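Local atomic coordinates of sensor histidine kinase (PDB entry 3CIT), a protein that is probably a two-component sensor kinase acting in a phosphorelay, represented here by its GAF domain, the likely signal-sensing part of the longer chain. Residues Arg33-Gln38 against Thr63-Gly67; Ala40-Val44 against Asp130-Leu134; Met46-Leu52 against Thr114-Ser120. All coordinates share one frame; numbering follows the deposited sequence.

Interaction 1: residues Arg33-Gln38 against Thr63-Gly67; sequences RKCVLQ and TARHG
A first torsion of -177° turns Leu37 CG away from the backbone N and sends the side chain down onto the strand, while Arg33, whose CG lies anti to the carbonyl carbon (chi1 -64°), runs extended to NE and crosses Thr63 at about a right angle. Few side chains are thus needed to seat a helix laid at 36° on an edge strand. Leu37 CD2 is the main point of entry: this one methyl lies along the strand backbone from Ala64 to His66, 3.5 Å from Arg65 C at the closest. It also touches Ala64 CB at 3.8 Å. Ala64 CB meets Arg33 CB as well, at 4.0 Å.

Farther out, Thr63 CG2 lies over one face of the Arg33 guanidinium. Arg33 NE and Thr63 OG1 do not bond to each other; both turn to Glu53, by a salt bridge and a hydrogen bond. At the other end, Gln38 NE2 donates to a water at 2.6 Å, which also hydrogen-bonds His66 ND1 at 2.8 Å, in the plane of the imidazole. The helix and strand are therefore joined by apolar contact at the centre, with polar links at both ends that pass through a third partner, a carboxylate or a water.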
ATOM      1  N   ARG A  33     -19.384  12.342   4.789  1.00 26.17           N
ATOM      2  CA  ARG A  33     -19.053  12.189   3.381  1.00 26.37           C
ATOM      3  C   ARG A  33     -18.676  13.525   2.737  1.00 26.16           C
ATOM      4  O   ARG A  33     -17.658  13.630   2.084  1.00 24.51           O
ATOM      5  CB  ARG A  33     -20.225  11.578   2.638  1.00 26.16           C
ATOM      6  CG  ARG A  33     -20.577  10.178   3.072  1.00 26.18           C
ATOM      7  CD  ARG A  33     -21.819   9.722   2.344  1.00 27.26           C
ATOM      8  NE  ARG A  33     -22.004   8.289   2.502  1.00 26.93           N
ATOM      9  CZ  ARG A  33     -22.994   7.729   3.175  1.00 30.31           C
ATOM     10  NH1 ARG A  33     -23.934   8.470   3.742  1.00 35.02           N
ATOM     11  NH2 ARG A  33     -23.039   6.403   3.291  1.00 30.00           N
ATOM     12  N   LYS A  34     -19.494  14.543   2.953  1.00 26.91           N
ATOM     13  CA  LYS A  34     -19.202  15.886   2.432  1.00 27.93           C
ATOM     14  C   LYS A  34     -17.918  16.458   2.994  1.00 26.46           C
ATOM     15  O   LYS A  34     -17.186  17.109   2.282  1.00 25.84           O
ATOM     16  CB  LYS A  34     -20.320  16.856   2.764  1.00 29.14           C
ATOM     17  CG  LYS A  34     -21.539  16.686   1.935  1.00 32.23           C
ATOM     18  CD  LYS A  34     -22.633  17.620   2.452  1.00 33.11           C
ATOM     19  CE  LYS A  34     -23.895  17.510   1.636  1.00 35.42           C
ATOM     20  NZ  LYS A  34     -25.053  18.032   2.403  1.00 38.71           N
ATOM     21  N   CYS A  35     -17.647  16.217   4.266  1.00 26.18           N
ATOM     22  CA  CYS A  35     -16.453  16.769   4.911  1.00 25.66           C
ATOM     23  C   CYS A  35     -15.190  16.188   4.288  1.00 23.74           C
ATOM     24  O   CYS A  35     -14.275  16.921   3.917  1.00 23.09           O
ATOM     25  CB  CYS A  35     -16.491  16.469   6.410  1.00 25.77           C
ATOM     26  SG  CYS A  35     -15.013  16.925   7.355  1.00 28.69           S
ATOM     27  N   VAL A  36     -15.147  14.867   4.180  1.00 21.36           N
ATOM     28  CA  VAL A  36     -13.979  14.208   3.634  1.00 21.84           C
ATOM     29  C   VAL A  36     -13.809  14.572   2.175  1.00 21.22           C
ATOM     30  O   VAL A  36     -12.703  14.876   1.738  1.00 20.58           O
ATOM     31  CB  VAL A  36     -14.019  12.674   3.847  1.00 21.38           C
ATOM     32  CG1 VAL A  36     -12.939  11.970   3.061  1.00 20.96           C
ATOM     33  CG2 VAL A  36     -13.904  12.346   5.326  1.00 22.01           C
ATOM     34  N   LEU A  37     -14.886  14.560   1.394  1.00 22.47           N
ATOM     35  CA  LEU A  37     -14.719  14.892  -0.018  1.00 22.83           C
ATOM     36  C   LEU A  37     -14.206  16.329  -0.214  1.00 22.51           C
ATOM     37  O   LEU A  37     -13.226  16.553  -0.951  1.00 23.91           O
ATOM     38  CB  LEU A  37     -16.032  14.660  -0.767  1.00 23.32           C
ATOM     39  CG  LEU A  37     -16.011  14.882  -2.249  1.00 23.12           C
ATOM     40  CD1 LEU A  37     -15.031  13.971  -2.956  1.00 24.63           C
ATOM     41  CD2 LEU A  37     -17.465  14.684  -2.728  1.00 23.65           C
ATOM     42  N   GLN A  38     -14.820  17.289   0.465  1.00 23.41           N
ATOM     43  CA  GLN A  38     -14.424  18.680   0.347  1.00 24.69           C
ATOM     44  C   GLN A  38     -12.976  18.892   0.763  1.00 23.94           C
ATOM     45  O   GLN A  38     -12.189  19.572   0.061  1.00 24.23           O
ATOM     46  CB  GLN A  38     -15.343  19.580   1.186  1.00 25.26           C
ATOM     47  CG  GLN A  38     -16.744  19.662   0.589  1.00 29.69           C
ATOM     48  CD  GLN A  38     -17.687  20.562   1.374  1.00 29.83           C
ATOM     49  OE1 GLN A  38     -17.423  20.917   2.533  1.00 38.86           O
ATOM     50  NE2 GLN A  38     -18.806  20.896   0.762  1.00 37.04           N
ATOM     51  N   THR A  63     -22.832   9.172  -3.391  1.00 23.87           N
ATOM     52  CA  THR A  63     -23.299   9.598  -2.089  1.00 23.69           C
ATOM     53  C   THR A  63     -22.852  10.990  -1.659  1.00 24.28           C
ATOM     54  O   THR A  63     -23.303  11.499  -0.621  1.00 25.35           O
ATOM     55  CB  THR A  63     -22.901   8.582  -1.002  1.00 24.03           C
ATOM     56  OG1 THR A  63     -21.486   8.505  -0.920  1.00 22.25           O
ATOM     57  CG2 THR A  63     -23.529   7.188  -1.261  1.00 24.93           C
ATOM     58  N   ALA A  64     -21.952  11.598  -2.421  1.00 23.77           N
ATOM     59  CA  ALA A  64     -21.471  12.964  -2.188  1.00 23.52           C
ATOM     60  C   ALA A  64     -20.847  13.470  -3.482  1.00 23.67           C
ATOM     61  O   ALA A  64     -20.365  12.675  -4.286  1.00 21.54           O
ATOM     62  CB  ALA A  64     -20.465  13.019  -1.067  1.00 24.04           C
ATOM     63  N   ARG A  65     -20.920  14.780  -3.700  1.00 23.16           N
ATOM     64  CA  ARG A  65     -20.356  15.407  -4.897  1.00 24.07           C
ATOM     65  C   ARG A  65     -19.734  16.718  -4.512  1.00 23.21           C
ATOM     66  O   ARG A  65     -20.194  17.385  -3.587  1.00 22.71           O
ATOM     67  CB  ARG A  65     -21.445  15.711  -5.929  1.00 24.55           C
ATOM     68  CG  ARG A  65     -22.033  14.523  -6.633  1.00 26.00           C
ATOM     69  CD  ARG A  65     -23.231  15.009  -7.431  1.00 28.25           C
ATOM     70  NE  ARG A  65     -23.935  13.925  -8.096  1.00 32.05           N
ATOM     71  CZ  ARG A  65     -24.936  13.212  -7.576  1.00 33.24           C
ATOM     72  NH1 ARG A  65     -25.382  13.430  -6.348  1.00 33.97           N
ATOM     73  NH2 ARG A  65     -25.503  12.250  -8.316  1.00 36.23           N
ATOM     74  N   HIS A  66     -18.735  17.105  -5.268  1.00 21.90           N
ATOM     75  CA  HIS A  66     -18.083  18.372  -5.116  1.00 22.36           C
ATOM     76  C   HIS A  66     -17.734  18.880  -6.498  1.00 22.52           C
ATOM     77  O   HIS A  66     -17.205  18.128  -7.312  1.00 22.15           O
ATOM     78  CB  HIS A  66     -16.807  18.225  -4.283  1.00 23.90           C
ATOM     79  CG  HIS A  66     -16.027  19.492  -4.186  1.00 25.13           C
ATOM     80  ND1 HIS A  66     -16.422  20.542  -3.391  1.00 30.47           N
ATOM     81  CD2 HIS A  66     -14.924  19.911  -4.847  1.00 28.89           C
ATOM     82  CE1 HIS A  66     -15.571  21.541  -3.536  1.00 31.95           C
ATOM     83  NE2 HIS A  66     -14.661  21.190  -4.427  1.00 31.53           N
ATOM     84  N   GLY A  67     -18.091  20.123  -6.808  1.00 21.65           N
ATOM     85  CA  GLY A  67     -17.846  20.658  -8.145  1.00 22.24           C
ATOM     86  C   GLY A  67     -19.024  20.423  -9.076  1.00 22.57           C
ATOM     87  O   GLY A  67     -20.053  19.890  -8.674  1.00 22.51           O
TER
HETATM   88  O   HOH W   1     -18.688  20.330  -1.808  1.00 55.01           O

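Interaction 2: residues Ala40-Val44 against Asp130-Leu134; sequences ACAFV and DIESL
Leu134 divides its two methyls between Ala40, in the last turn of helix 29-43, and Val44, just past it, and this is where the contact is dense. Its CD2 lies 3.8 Å from Ala40 CB, and its CD1 meets Val44 CG1 tip to tip at 3.6 Å. A first torsion of -65° points the leucine at helix 29-43, and the branch at CG then splits the methyls between the two partners. Leu117 of the central sheet touches Ala40, Val44 and Leu134 alike, closing the apolar cluster from the sheet side.

Toward Asp130 the contact is partly exposed and no direct hydrogen bond crosses it. The side chains of Val44 and Asp130 slide past each other in opposite directions, CG1 coming to 3.9 Å from CB. Asp130 OD1 approaches Phe43 CE2 to 3.3 Å, the ring and carboxylate planes 70° apart, and is salt-bridged to Arg13 of helix 3-26, on which Phe43 also packs. A water bridges the two segments here, donating to Phe43 O at 2.8 Å and to Asp130 OD2 at 2.7 Å.

Helices 29-43 and 128-156 meeting over one side of an antiparallel sheet, with helix 3-26 against them, are characteristic of the GAF fold.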
ATOM      1  N   ALA A  40     -10.526  16.622   0.982  1.00 21.43           N
ATOM      2  CA  ALA A  40      -9.651  15.892   0.094  1.00 21.53           C
ATOM      3  C   ALA A  40      -9.442  16.678  -1.200  1.00 21.02           C
ATOM      4  O   ALA A  40      -8.309  16.877  -1.623  1.00 21.89           O
ATOM      5  CB  ALA A  40     -10.212  14.442  -0.190  1.00 19.99           C
ATOM      6  N   CYS A  41     -10.521  17.155  -1.818  1.00 21.49           N
ATOM      7  CA  CYS A  41     -10.389  17.993  -3.009  1.00 21.54           C
ATOM      8  C   CYS A  41      -9.515  19.230  -2.767  1.00 22.02           C
ATOM      9  O   CYS A  41      -8.618  19.507  -3.565  1.00 24.21           O
ATOM     10  CB  CYS A  41     -11.768  18.385  -3.568  1.00 21.58           C
ATOM     11  SG  CYS A  41     -12.663  16.997  -4.280  1.00 22.63           S
ATOM     12  N   ALA A  42      -9.746  19.946  -1.673  1.00 21.17           N
ATOM     13  CA  ALA A  42      -8.997  21.146  -1.358  1.00 21.61           C
ATOM     14  C   ALA A  42      -7.525  20.841  -1.144  1.00 22.24           C
ATOM     15  O   ALA A  42      -6.648  21.604  -1.582  1.00 21.89           O
ATOM     16  CB  ALA A  42      -9.592  21.878  -0.101  1.00 23.13           C
ATOM     17  N   PHE A  43      -7.266  19.716  -0.486  1.00 21.19           N
ATOM     18  CA  PHE A  43      -5.913  19.353  -0.048  1.00 21.77           C
ATOM     19  C   PHE A  43      -4.954  19.237  -1.224  1.00 20.98           C
ATOM     20  O   PHE A  43      -3.813  19.649  -1.138  1.00 20.89           O
ATOM     21  CB  PHE A  43      -5.910  18.067   0.775  1.00 21.16           C
ATOM     22  CG  PHE A  43      -4.612  17.852   1.515  1.00 22.10           C
ATOM     23  CD1 PHE A  43      -4.278  18.657   2.595  1.00 21.97           C
ATOM     24  CD2 PHE A  43      -3.711  16.883   1.114  1.00 23.28           C
ATOM     25  CE1 PHE A  43      -3.047  18.484   3.272  1.00 25.05           C
ATOM     26  CE2 PHE A  43      -2.484  16.721   1.811  1.00 23.44           C
ATOM     27  CZ  PHE A  43      -2.175  17.522   2.857  1.00 22.57           C
ATOM     28  N   VAL A  44      -5.453  18.725  -2.341  1.00 21.14           N
ATOM     29  CA  VAL A  44      -4.631  18.529  -3.540  1.00 21.54           C
ATOM     30  C   VAL A  44      -5.047  19.428  -4.711  1.00 21.71           C
ATOM     31  O   VAL A  44      -4.634  19.192  -5.844  1.00 22.08           O
ATOM     32  CB  VAL A  44      -4.568  17.028  -3.968  1.00 20.91           C
ATOM     33  CG1 VAL A  44      -3.712  16.196  -2.972  1.00 20.70           C
ATOM     34  CG2 VAL A  44      -5.971  16.448  -4.189  1.00 22.67           C
ATOM     35  N   ASP A 130       1.021  13.041  -0.236  1.00 21.01           N
ATOM     36  CA  ASP A 130      -0.343  13.565  -0.295  1.00 20.92           C
ATOM     37  C   ASP A 130      -1.319  12.455  -0.659  1.00 20.52           C
ATOM     38  O   ASP A 130      -2.364  12.322  -0.044  1.00 20.32           O
ATOM     39  CB  ASP A 130      -0.482  14.733  -1.292  1.00 20.64           C
ATOM     40  CG  ASP A 130       0.128  16.022  -0.804  1.00 22.90           C
ATOM     41  OD1 ASP A 130       0.471  16.129   0.396  1.00 20.79           O
ATOM     42  OD2 ASP A 130       0.203  16.951  -1.623  1.00 24.57           O
ATOM     43  N   ILE A 131      -0.977  11.667  -1.678  1.00 20.66           N
ATOM     44  CA  ILE A 131      -1.806  10.549  -2.088  1.00 20.59           C
ATOM     45  C   ILE A 131      -1.992   9.526  -0.968  1.00 20.32           C
ATOM     46  O   ILE A 131      -3.122   9.126  -0.682  1.00 19.11           O
ATOM     47  CB  ILE A 131      -1.256   9.870  -3.354  1.00 20.91           C
ATOM     48  CG1 ILE A 131      -1.368  10.827  -4.549  1.00 21.11           C
ATOM     49  CG2 ILE A 131      -2.069   8.544  -3.639  1.00 22.04           C
ATOM     50  CD1 ILE A 131      -0.757  10.301  -5.850  1.00 22.09           C
ATOM     51  N   GLU A 132      -0.894   9.165  -0.294  1.00 20.26           N
ATOM     52  CA  GLU A 132      -0.961   8.260   0.840  1.00 20.30           C
ATOM     53  C   GLU A 132      -1.831   8.784   1.997  1.00 19.61           C
ATOM     54  O   GLU A 132      -2.549   8.023   2.617  1.00 20.40           O
ATOM     55  CB  GLU A 132       0.441   7.984   1.385  1.00 20.84           C
ATOM     56  CG  GLU A 132       1.312   7.133   0.547  1.00 24.26           C
ATOM     57  CD  GLU A 132       2.631   6.815   1.306  1.00 23.24           C
ATOM     58  OE1 GLU A 132       3.473   7.679   1.425  1.00 29.87           O
ATOM     59  OE2 GLU A 132       2.787   5.697   1.774  1.00 33.32           O
ATOM     60  N   SER A 133      -1.756  10.079   2.272  1.00 20.51           N
ATOM     61  CA  SER A 133      -2.582  10.714   3.292  1.00 19.97           C
ATOM     62  C   SER A 133      -4.059  10.667   2.897  1.00 20.62           C
ATOM     63  O   SER A 133      -4.913  10.327   3.727  1.00 19.27           O
ATOM     64  CB  SER A 133      -2.087  12.153   3.540  1.00 19.97           C
ATOM     65  OG  SER A 133      -0.757  12.118   3.998  1.00 19.93           O
ATOM     66  N   LEU A 134      -4.376  10.999   1.639  1.00 20.27           N
ATOM     67  CA  LEU A 134      -5.758  10.908   1.156  1.00 21.56           C
ATOM     68  C   LEU A 134      -6.278   9.475   1.194  1.00 21.24           C
ATOM     69  O   LEU A 134      -7.434   9.264   1.537  1.00 21.86           O
ATOM     70  CB  LEU A 134      -5.908  11.478  -0.263  1.00 21.26           C
ATOM     71  CG  LEU A 134      -5.628  12.979  -0.374  1.00 24.35           C
ATOM     72  CD1 LEU A 134      -5.746  13.476  -1.795  1.00 28.56           C
ATOM     73  CD2 LEU A 134      -6.577  13.776   0.530  1.00 27.85           C
TER
HETATM   74  O   HOH W   2      -1.099  19.297  -1.683  1.00 51.07           O

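Interaction 3: residues Met46-Leu52 against Thr114-Ser120; sequences MDHGLLL and TLVLANS. With GOL (glycerol), chain E.
Two neighbouring strands of the antiparallel sheet at the heart of the GAF domain, 48-52 and 114-119, make this contact, and they exemplify how a regular ladder can end in a network of side-chain hydrogen bonds. His48, Leu50 and Leu52 form hydrogen-bonded pairs with Ala118, Val116 and Thr114. Between them Gly49 faces Leu117 in a non-hydrogen-bonded pair, its CA 3.0 Å from Val116 O, so near that a side chain there would be tight against that oxygen.

On the face carrying Leu50 and Val116, these side chains lie side by side and point the same way, Leu50 CD1 touching Val116 CG2 at 3.6 Å. Leu51 and Leu115, the other non-hydrogen-bonded pair, occupy the opposite face, toward helix 29-43. The selenomethionine at Met46 bends at its third torsion (chi3 68°), which brings CE to 3.6 Å from Ala118 CA.

Past the ladder, Asp47 takes over. Its OD2 accepts from Ser120 OG through the syn lone pair (2.6 Å), while OD1 receives Ser120 N at 2.9 Å from the syn side. His48 ND1 also donates to OD1, at 2.9 Å, from above the carboxylate plane but within its own ring plane; His48 NE2 is bonded to Ser68. The amide of Asn119 crosses Asp47 and accepts Asp47 N at its OD1 (3.0 Å). A glycerol, probably from the crystallisation liquor, donates from O3 to Asn119 OD1 and accepts at O1 from Asn119 ND2.

Three donors thus grip one carboxylate, two of them on OD1, which fixes its rotation and would be expected to hold the imidazole in place.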
HETATM    1  N   MSE A  46      -7.780  19.812  -6.355  1.00 21.76           N
HETATM    2  CA  MSE A  46      -8.554  19.188  -7.440  1.00 22.51           C
HETATM    3  C   MSE A  46      -9.999  19.680  -7.343  1.00 22.60           C
HETATM    4  O   MSE A  46     -10.596  19.623  -6.275  1.00 24.20           O
HETATM    5  CB  MSE A  46      -8.406  17.658  -7.362  1.00 21.65           C
HETATM    6  CG  MSE A  46      -6.925  17.263  -7.635  1.00 21.78           C
HETATM    7 SE   MSE A  46      -6.561  15.349  -7.712  0.80 24.35          SE
HETATM    8  CE  MSE A  46      -7.491  14.822  -9.344  1.00 21.83           C
ATOM      9  N   ASP A  47     -10.526  20.191  -8.455  1.00 22.50           N
ATOM     10  CA  ASP A  47     -11.754  20.985  -8.432  1.00 22.06           C
ATOM     11  C   ASP A  47     -13.064  20.225  -8.504  1.00 22.04           C
ATOM     12  O   ASP A  47     -14.113  20.851  -8.419  1.00 20.33           O
ATOM     13  CB  ASP A  47     -11.719  22.153  -9.447  1.00 22.80           C
ATOM     14  CG  ASP A  47     -11.594  21.724 -10.894  1.00 22.97           C
ATOM     15  OD1 ASP A  47     -11.549  20.509 -11.233  1.00 20.40           O
ATOM     16  OD2 ASP A  47     -11.574  22.645 -11.755  1.00 24.86           O
ATOM     17  N   HIS A  48     -13.008  18.891  -8.621  1.00 20.16           N
ATOM     18  CA  HIS A  48     -14.208  18.045  -8.643  1.00 21.36           C
ATOM     19  C   HIS A  48     -13.975  16.791  -7.824  1.00 21.31           C
ATOM     20  O   HIS A  48     -12.837  16.352  -7.646  1.00 20.83           O
ATOM     21  CB  HIS A  48     -14.563  17.606 -10.074  1.00 20.94           C
ATOM     22  CG  HIS A  48     -15.083  18.703 -10.945  1.00 21.35           C
ATOM     23  ND1 HIS A  48     -14.265  19.638 -11.534  1.00 22.83           N
ATOM     24  CD2 HIS A  48     -16.344  19.000 -11.348  1.00 21.22           C
ATOM     25  CE1 HIS A  48     -15.004  20.489 -12.231  1.00 23.67           C
ATOM     26  NE2 HIS A  48     -16.271  20.136 -12.117  1.00 22.39           N
ATOM     27  N   GLY A  49     -15.065  16.192  -7.364  1.00 22.15           N
ATOM     28  CA  GLY A  49     -14.967  14.917  -6.708  1.00 20.87           C
ATOM     29  C   GLY A  49     -16.309  14.310  -6.462  1.00 21.39           C
ATOM     30  O   GLY A  49     -17.353  14.986  -6.484  1.00 20.70           O
ATOM     31  N   LEU A  50     -16.304  13.010  -6.276  1.00 20.97           N
ATOM     32  CA  LEU A  50     -17.484  12.352  -5.788  1.00 21.89           C
ATOM     33  C   LEU A  50     -17.102  11.162  -4.907  1.00 20.98           C
ATOM     34  O   LEU A  50     -15.944  10.732  -4.862  1.00 20.25           O
ATOM     35  CB  LEU A  50     -18.409  11.992  -6.963  1.00 24.05           C
ATOM     36  CG  LEU A  50     -17.898  11.144  -8.099  1.00 23.99           C
ATOM     37  CD1 LEU A  50     -17.754   9.727  -7.639  1.00 28.80           C
ATOM     38  CD2 LEU A  50     -18.840  11.222  -9.323  1.00 24.06           C
ATOM     39  N   LEU A  51     -18.098  10.667  -4.195  1.00 21.17           N
ATOM     40  CA  LEU A  51     -17.990   9.440  -3.438  1.00 21.54           C
ATOM     41  C   LEU A  51     -18.990   8.423  -3.995  1.00 21.65           C
ATOM     42  O   LEU A  51     -20.175   8.725  -4.186  1.00 21.75           O
ATOM     43  CB  LEU A  51     -18.264   9.717  -1.966  1.00 20.56           C
ATOM     44  CG  LEU A  51     -18.129   8.531  -1.033  1.00 22.52           C
ATOM     45  CD1 LEU A  51     -16.639   7.977  -1.000  1.00 22.79           C
ATOM     46  CD2 LEU A  51     -18.588   8.943   0.364  1.00 22.37           C
ATOM     47  N   LEU A  52     -18.488   7.224  -4.280  1.00 21.85           N
ATOM     48  CA  LEU A  52     -19.291   6.134  -4.806  1.00 21.47           C
ATOM     49  C   LEU A  52     -19.354   5.064  -3.743  1.00 21.68           C
ATOM     50  O   LEU A  52     -18.338   4.754  -3.135  1.00 20.74           O
ATOM     51  CB  LEU A  52     -18.623   5.535  -6.031  1.00 22.25           C
ATOM     52  CG  LEU A  52     -18.473   6.427  -7.242  1.00 22.82           C
ATOM     53  CD1 LEU A  52     -17.828   5.623  -8.388  1.00 24.13           C
ATOM     54  CD2 LEU A  52     -19.849   7.021  -7.653  1.00 24.26           C
ATOM     55  N   THR A 114     -15.473   4.115  -3.458  1.00 20.60           N
ATOM     56  CA  THR A 114     -14.292   4.821  -3.926  1.00 22.23           C
ATOM     57  C   THR A 114     -14.499   6.294  -3.760  1.00 21.55           C
ATOM     58  O   THR A 114     -15.546   6.819  -4.156  1.00 20.30           O
ATOM     59  CB  THR A 114     -14.000   4.659  -5.443  1.00 23.84           C
ATOM     60  OG1 THR A 114     -14.395   3.362  -5.867  1.00 28.98           O
ATOM     61  CG2 THR A 114     -12.539   4.876  -5.645  1.00 23.34           C
ATOM     62  N   LEU A 115     -13.507   6.955  -3.176  1.00 21.53           N
ATOM     63  CA  LEU A 115     -13.428   8.398  -3.220  1.00 21.99           C
ATOM     64  C   LEU A 115     -12.772   8.757  -4.554  1.00 23.32           C
ATOM     65  O   LEU A 115     -11.689   8.234  -4.879  1.00 24.56           O
ATOM     66  CB  LEU A 115     -12.637   8.885  -1.987  1.00 23.35           C
ATOM     67  CG  LEU A 115     -12.507  10.365  -1.686  1.00 24.28           C
ATOM     68  CD1 LEU A 115     -13.895  10.964  -1.488  1.00 22.97           C
ATOM     69  CD2 LEU A 115     -11.575  10.589  -0.420  1.00 23.00           C
ATOM     70  N   VAL A 116     -13.433   9.598  -5.345  1.00 21.98           N
ATOM     71  CA  VAL A 116     -13.004   9.916  -6.686  1.00 21.67           C
ATOM     72  C   VAL A 116     -12.722  11.412  -6.694  1.00 22.45           C
ATOM     73  O   VAL A 116     -13.635  12.220  -6.498  1.00 22.61           O
ATOM     74  CB  VAL A 116     -14.075   9.572  -7.757  1.00 21.99           C
ATOM     75  CG1 VAL A 116     -13.559   9.914  -9.236  1.00 21.68           C
ATOM     76  CG2 VAL A 116     -14.517   8.080  -7.708  1.00 21.16           C
ATOM     77  N   LEU A 117     -11.460  11.787  -6.856  1.00 21.73           N
ATOM     78  CA  LEU A 117     -11.098  13.186  -7.020  1.00 21.39           C
ATOM     79  C   LEU A 117     -10.768  13.388  -8.485  1.00 21.76           C
ATOM     80  O   LEU A 117     -10.218  12.493  -9.146  1.00 22.11           O
ATOM     81  CB  LEU A 117      -9.876  13.539  -6.158  1.00 21.66           C
ATOM     82  CG  LEU A 117      -9.904  13.064  -4.696  1.00 24.68           C
ATOM     83  CD1 LEU A 117      -8.649  13.632  -3.921  1.00 23.15           C
ATOM     84  CD2 LEU A 117     -11.193  13.410  -4.031  1.00 24.22           C
ATOM     85  N   ALA A 118     -11.090  14.564  -9.017  1.00 20.42           N
ATOM     86  CA  ALA A 118     -10.911  14.804 -10.437  1.00 19.66           C
ATOM     87  C   ALA A 118     -10.620  16.260 -10.675  1.00 20.54           C
ATOM     88  O   ALA A 118     -11.024  17.094  -9.879  1.00 22.48           O
ATOM     89  CB  ALA A 118     -12.166  14.386 -11.220  1.00 18.92           C
ATOM     90  N   ASN A 119      -9.935  16.579 -11.762  1.00 20.20           N
ATOM     91  CA  ASN A 119      -9.615  17.963 -12.057  1.00 20.04           C
ATOM     92  C   ASN A 119      -9.999  18.314 -13.494  1.00 20.56           C
ATOM     93  O   ASN A 119      -9.876  17.488 -14.402  1.00 19.79           O
ATOM     94  CB  ASN A 119      -8.132  18.229 -11.795  1.00 20.41           C
ATOM     95  CG  ASN A 119      -7.839  19.692 -11.542  1.00 21.36           C
ATOM     96  OD1 ASN A 119      -8.444  20.305 -10.637  1.00 20.01           O
ATOM     97  ND2 ASN A 119      -6.956  20.301 -12.388  1.00 20.67           N
ATOM     98  N   SER A 120     -10.453  19.557 -13.692  1.00 20.49           N
ATOM     99  CA  SER A 120     -10.892  20.025 -14.995  1.00 20.59           C
ATOM    100  C   SER A 120      -9.768  20.260 -15.985  1.00 20.99           C
ATOM    101  O   SER A 120     -10.030  20.348 -17.175  1.00 21.40           O
ATOM    102  CB  SER A 120     -11.686  21.323 -14.835  1.00 21.30           C
ATOM    103  OG  SER A 120     -10.872  22.324 -14.244  1.00 20.57           O
TER
HETATM  104  C1  GOL E 176      -6.664  24.024 -11.967  1.00 35.74           C
HETATM  105  O1  GOL E 176      -5.810  22.881 -11.808  1.00 27.58           O
HETATM  106  C2  GOL E 176      -8.044  23.662 -11.455  1.00 36.85           C
HETATM  107  O2  GOL E 176      -8.971  24.747 -11.375  1.00 43.20           O
HETATM  108  C3  GOL E 176      -7.667  23.177 -10.092  1.00 36.20           C
HETATM  109  O3  GOL E 176      -8.743  22.712  -9.446  1.00 37.83           O

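Following the chain from its N terminus, helix 3-26 leads into helix 29-43, which supplies the first segments of interactions 1 and 2. Strand 48-53 comes next and then strand 61-66, where interaction 1 closes a short loop of 24 intervening residues back onto the helix. Interaction 3 closes a longer one when strand 111-119 returns beside strand 48-53; interactions 1 and 3 cross, their segments alternating. Interaction 2 spans most widely, bringing helix 128-156 to the end of helix 29-43; it encloses interaction 3 and crosses interaction 1. Direct contacts join them: His66 N to Gly49 O links neighbouring strands, while Leu37 to Leu115 and Cys41 O to Met46 N tie helix 29-43 to the sheet and to the turn before it.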